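PDB 1SGL: trichomaglin from Trichosanthes lepiniana, which probably cleaves single-stranded RNA as an S-like ribonuclease of the T2 family, acting on phosphodiester bonds. Local coordinates for residues Thr81-Cys84 with Ala85-Ser89; Trp117-Phe120 with Lys121-Lys125. All blocks are in the same frame, centred on the assembly; numbering follows the deposited sequence.

Contact 1: Thr81-Cys84 with Ala85-Ser89; sequences TYRC and ALEQS. With SO4 (sulfate ion), chain C.
Arg83 and Glu87, four residues apart round a surface turn, form a salt bridge in which NH1 of Arg83 lies 2.7 Å from OE2 of Glu87. OE2 lies over one face of the guanidinium, well out of its plane, so the charges attract but no N-H points at it; guanidinium and carboxylate planes are 46° apart. The arginine chain runs extended from CG to NE and spans the turn, whereas the glutamate bends at chi2 (-108°) and crosses it at about a right angle.

The tight part of the contact surrounds a sulfate, probably from the crystallisation liquor. Tyr82 N donates to sulfate O3 at 2.9 Å. A weak bond reaches sulfate O3 from Thr81 OG1. Threonine suits the place because OG1, anti to its backbone N (chi1 -177°), can face both the anion and Glu87 OE1, 3.5 Å away. Arg83 NE comes within 2.7 Å of sulfate O4, on the same side of the guanidinium plane as Glu87 OE2.

The outer part of the turn is looser: Cys84 and Ala85 are exposed and meet mainly through backbone atoms, and Leu86 points away from 81-84 and touches Lys94 and Ile96. Cys84 ties the turn to Cys26 by a disulfide. The segment follows helix 72-78 and enters strand 87-88, antiparallel to strand 94-95, while Glu87 rests on Leu97 and Gln100 of helix 97-106.

Contact 2: Trp117-Phe120 with Lys121-Lys125; sequences WNYF and KKTLK
Lys121 reaches back along its helix to the indole of Trp117, one turn earlier. Its CB lies 3.2 Å from Trp117 O, beside the backbone bond that Lys121 N makes to that carbonyl. CG is anti to the backbone N (chi1 177°), and the chain stays extended beyond it; CD is then 3.5 Å from Trp117 CZ3, CE passes a little farther off, and NZ ends 3.5 Å from Trp117 CH2. CD and NZ make the close approaches, obliquely. A lysine suits this partly exposed place, since its hydrocarbon part can pack against an aromatic ring and its charge remain at the far end; an alanine here would probably leave the six-membered ring of Trp117 without both its methylene and its ammonium neighbour.

These are i to i+4 contacts of an alpha-helix, the amphipathic helix 116-129 of the T2 ribonuclease fold. On its buried side Tyr119 O accepts two bonds: Thr123 N at 3.0 Å and Thr123 OG1 at 2.8 Å, from opposite faces of the carbonyl plane. Threonine suits such a buried turn because its hydroxyl, beside its own backbone N (chi1 -61°), is satisfied within the helix. That OG1 also stands 4.1 Å above one face of the Tyr119 ring, toward its rim, while Tyr119 OH bonds to Leu45 O of strand 40-47. Phe120 instead packs on Trp79 and on Trp98 and Tyr102 of helix 97-106.

In the fold
Contacts 1 and 2 follow one another along the chain, their centres 21 Å apart and their nearest atoms about 11 Å apart, so neither touches the other. Helix 97-106, between them in sequence, meets both. Strand 40-47 is a second shared neighbour, receiving the Tyr82 hydroxyl at Thr41 and the side chains of Thr123 and Leu124 at Ile42. In T2 ribonucleases the catalytic histidines come from two conserved segments, which here probably fall in these same two elements. Contact 1 is a surface turn that holds a sulfate, and the side chain of Arg83 comes to about 5 Å from another; contact 2 joins successive turns of one partly buried helix.

Contact 1: Thr81-Cys84 with Ala85-Ser89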
loop_
_atom_site.group_PDB
_atom_site.type_symbol
_atom_site.label_atom_id
_atom_site.label_comp_id
_atom_site.label_asym_id
_atom_site.label_seq_id
_atom_site.Cartn_x
_atom_site.Cartn_y
_atom_site.Cartn_z
ATOM N N THR A 81 -0.196 3.229 -10.064
ATOM C CA THR A 81 -1.640 3.223 -9.907
ATOM C C THR A 81 -2.140 1.997 -10.665
ATOM O O THR A 81 -1.431 1.461 -11.510
ATOM C CB THR A 81 -2.293 4.507 -10.483
ATOM O OG1 THR A 81 -3.704 4.475 -10.224
ATOM C CG2 THR A 81 -2.077 4.599 -11.985
ATOM N N TYR A 82 -3.342 1.537 -10.351
ATOM C CA TYR A 82 -3.883 0.364 -11.020
ATOM C C TYR A 82 -5.174 0.683 -11.761
ATOM O O TYR A 82 -5.921 -0.216 -12.145
ATOM C CB TYR A 82 -4.085 -0.774 -10.004
ATOM C CG TYR A 82 -2.770 -1.346 -9.500
ATOM C CD1 TYR A 82 -1.921 -2.047 -10.355
ATOM C CD2 TYR A 82 -2.344 -1.129 -8.190
ATOM C CE1 TYR A 82 -0.681 -2.515 -9.921
ATOM C CE2 TYR A 82 -1.105 -1.592 -7.746
ATOM C CZ TYR A 82 -0.281 -2.281 -8.617
ATOM O OH TYR A 82 0.948 -2.726 -8.191
ATOM N N ARG A 83 -5.411 1.977 -11.965
ATOM C CA ARG A 83 -6.584 2.479 -12.680
ATOM C C ARG A 83 -6.063 3.375 -13.795
ATOM O O ARG A 83 -4.939 3.868 -13.728
ATOM C CB ARG A 83 -7.465 3.331 -11.764
ATOM C CG ARG A 83 -7.777 2.706 -10.429
ATOM C CD ARG A 83 -8.604 3.638 -9.559
ATOM N NE ARG A 83 -8.573 3.227 -8.158
ATOM C CZ ARG A 83 -9.206 3.859 -7.171
ATOM N NH1 ARG A 83 -9.935 4.940 -7.429
ATOM N NH2 ARG A 83 -9.093 3.425 -5.920
ATOM N N CYS A 84 -6.879 3.599 -14.814
ATOM C CA CYS A 84 -6.465 4.457 -15.910
ATOM C C CYS A 84 -7.122 5.817 -15.833
ATOM O O CYS A 84 -6.914 6.662 -16.698
ATOM C CB CYS A 84 -6.778 3.803 -17.251
ATOM S SG CYS A 84 -5.531 2.562 -17.676
ATOM N N ALA A 85 -7.910 6.025 -14.787
ATOM C CA ALA A 85 -8.596 7.292 -14.591
ATOM C C ALA A 85 -7.961 8.028 -13.418
ATOM O O ALA A 85 -7.250 7.424 -12.617
ATOM C CB ALA A 85 -10.077 7.039 -14.318
ATOM N N LEU A 86 -8.199 9.331 -13.320
ATOM C CA LEU A 86 -7.659 10.098 -12.203
ATOM C C LEU A 86 -8.493 9.727 -10.978
ATOM O O LEU A 86 -9.628 9.266 -11.108
ATOM C CB LEU A 86 -7.747 11.604 -12.468
ATOM C CG LEU A 86 -6.824 12.180 -13.546
ATOM C CD1 LEU A 86 -7.110 13.665 -13.717
ATOM C CD2 LEU A 86 -5.369 11.961 -13.163
ATOM N N GLU A 87 -7.931 9.927 -9.796
ATOM C CA GLU A 87 -8.623 9.579 -8.564
ATOM C C GLU A 87 -9.426 10.748 -7.998
ATOM O O GLU A 87 -8.980 11.897 -8.010
ATOM C CB GLU A 87 -7.608 9.097 -7.519
ATOM C CG GLU A 87 -6.587 8.090 -8.048
ATOM C CD GLU A 87 -6.812 6.680 -7.527
ATOM O OE1 GLU A 87 -6.033 5.775 -7.895
ATOM O OE2 GLU A 87 -7.764 6.475 -6.747
ATOM N N GLN A 88 -10.620 10.438 -7.504
ATOM C CA GLN A 88 -11.482 11.443 -6.899
ATOM C C GLN A 88 -10.772 11.906 -5.628
ATOM O O GLN A 88 -10.515 11.103 -4.726
ATOM C CB GLN A 88 -12.840 10.823 -6.555
ATOM C CG GLN A 88 -13.823 11.797 -5.934
ATOM C CD GLN A 88 -14.252 12.889 -6.895
ATOM O OE1 GLN A 88 -14.840 13.894 -6.486
ATOM N NE2 GLN A 88 -13.971 12.694 -8.184
ATOM N N SER A 89 -10.446 13.191 -5.555
ATOM C CA SER A 89 -9.746 13.719 -4.391
ATOM C C SER A 89 -10.570 14.765 -3.638
ATOM O O SER A 89 -11.797 14.800 -3.750
ATOM C CB SER A 89 -8.400 14.310 -4.826
ATOM O OG SER A 89 -7.580 14.620 -3.713
HETATM S S SO4 C . -5.337 2.046 -7.372
HETATM O O1 SO4 C . -5.386 1.129 -6.217
HETATM O O2 SO4 C . -5.887 1.361 -8.554
HETATM O O3 SO4 C . -3.942 2.437 -7.642
HETATM O O4 SO4 C . -6.136 3.245 -7.073
#

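Contact 2: Trp117-Phe120 with Lys121-Lys125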
loop_
_atom_site.group_PDB
_atom_site.type_symbol
_atom_site.label_atom_id
_atom_site.label_comp_id
_atom_site.label_asym_id
_atom_site.label_seq_id
_atom_site.Cartn_x
_atom_site.Cartn_y
_atom_site.Cartn_z
ATOM N N TRP A 117 6.808 16.581 0.874
ATOM C CA TRP A 117 8.123 15.966 0.875
ATOM C C TRP A 117 8.295 14.887 1.934
ATOM O O TRP A 117 8.626 13.743 1.623
ATOM C CB TRP A 117 9.198 17.027 1.072
ATOM C CG TRP A 117 10.521 16.557 0.613
ATOM C CD1 TRP A 117 10.910 16.355 -0.679
ATOM C CD2 TRP A 117 11.629 16.186 1.434
ATOM N NE1 TRP A 117 12.197 15.880 -0.713
ATOM C CE2 TRP A 117 12.664 15.767 0.571
ATOM C CE3 TRP A 117 11.850 16.165 2.818
ATOM C CZ2 TRP A 117 13.909 15.328 1.045
ATOM C CZ3 TRP A 117 13.089 15.728 3.292
ATOM C CH2 TRP A 117 14.102 15.315 2.404
ATOM N N ASN A 118 8.076 15.271 3.185
ATOM C CA ASN A 118 8.208 14.372 4.317
ATOM C C ASN A 118 7.228 13.203 4.234
ATOM O O ASN A 118 7.534 12.101 4.680
ATOM C CB ASN A 118 7.998 15.159 5.615
ATOM C CG ASN A 118 8.282 14.334 6.853
ATOM O OD1 ASN A 118 9.323 13.682 6.958
ATOM N ND2 ASN A 118 7.357 14.366 7.807
ATOM N N TYR A 119 6.053 13.443 3.662
ATOM C CA TYR A 119 5.058 12.391 3.527
ATOM C C TYR A 119 5.573 11.283 2.602
ATOM O O TYR A 119 5.573 10.110 2.971
ATOM C CB TYR A 119 3.752 12.958 2.979
ATOM C CG TYR A 119 2.669 11.922 2.776
ATOM C CD1 TYR A 119 2.084 11.262 3.863
ATOM C CD2 TYR A 119 2.224 11.602 1.493
ATOM C CE1 TYR A 119 1.076 10.307 3.667
ATOM C CE2 TYR A 119 1.231 10.664 1.287
ATOM C CZ TYR A 119 0.655 10.017 2.371
ATOM O OH TYR A 119 -0.344 9.095 2.136
ATOM N N PHE A 120 6.018 11.653 1.407
ATOM C CA PHE A 120 6.530 10.661 0.470
ATOM C C PHE A 120 7.837 10.058 0.953
ATOM O O PHE A 120 8.067 8.862 0.796
ATOM C CB PHE A 120 6.700 11.278 -0.919
ATOM C CG PHE A 120 5.406 11.693 -1.536
ATOM C CD1 PHE A 120 4.429 10.746 -1.825
ATOM C CD2 PHE A 120 5.124 13.034 -1.759
ATOM C CE1 PHE A 120 3.184 11.127 -2.320
ATOM C CE2 PHE A 120 3.879 13.430 -2.256
ATOM C CZ PHE A 120 2.909 12.474 -2.534
ATOM N N LYS A 121 8.686 10.887 1.548
ATOM C CA LYS A 121 9.961 10.411 2.060
ATOM C C LYS A 121 9.740 9.347 3.134
ATOM O O LYS A 121 10.354 8.285 3.099
ATOM C CB LYS A 121 10.751 11.562 2.665
ATOM C CG LYS A 121 12.060 11.140 3.289
ATOM C CD LYS A 121 12.770 12.339 3.896
ATOM C CE LYS A 121 14.120 11.947 4.475
ATOM N NZ LYS A 121 14.831 13.122 5.053
ATOM N N LYS A 122 8.862 9.641 4.087
ATOM C CA LYS A 122 8.580 8.704 5.172
ATOM C C LYS A 122 7.904 7.432 4.681
ATOM O O LYS A 122 8.231 6.333 5.119
ATOM C CB LYS A 122 7.685 9.349 6.227
ATOM C CG LYS A 122 8.024 8.895 7.628
ATOM C CD LYS A 122 9.370 9.487 8.029
ATOM C CE LYS A 122 9.998 8.741 9.187
ATOM N NZ LYS A 122 10.355 7.350 8.795
ATOM N N THR A 123 6.943 7.585 3.782
ATOM C CA THR A 123 6.239 6.428 3.264
ATOM C C THR A 123 7.197 5.485 2.532
ATOM O O THR A 123 7.138 4.273 2.714
ATOM C CB THR A 123 5.098 6.857 2.330
ATOM O OG1 THR A 123 4.154 7.651 3.070
ATOM C CG2 THR A 123 4.388 5.630 1.761
ATOM N N LEU A 124 8.090 6.045 1.722
ATOM C CA LEU A 124 9.056 5.230 0.987
ATOM C C LEU A 124 10.084 4.580 1.919
ATOM O O LEU A 124 10.467 3.424 1.722
ATOM C CB LEU A 124 9.767 6.080 -0.070
ATOM C CG LEU A 124 8.890 6.417 -1.284
ATOM C CD1 LEU A 124 9.587 7.437 -2.171
ATOM C CD2 LEU A 124 8.603 5.139 -2.067
ATOM N N LYS A 125 10.525 5.316 2.934
ATOM C CA LYS A 125 11.494 4.776 3.881
ATOM C C LYS A 125 10.922 3.555 4.584
ATOM O O LYS A 125 11.598 2.539 4.717
ATOM C CB LYS A 125 11.876 5.822 4.934
ATOM C CG LYS A 125 12.779 6.932 4.423
ATOM C CD LYS A 125 13.008 8.022 5.486
ATOM C CE LYS A 125 13.744 7.489 6.714
ATOM N NZ LYS A 125 13.013 6.403 7.439
#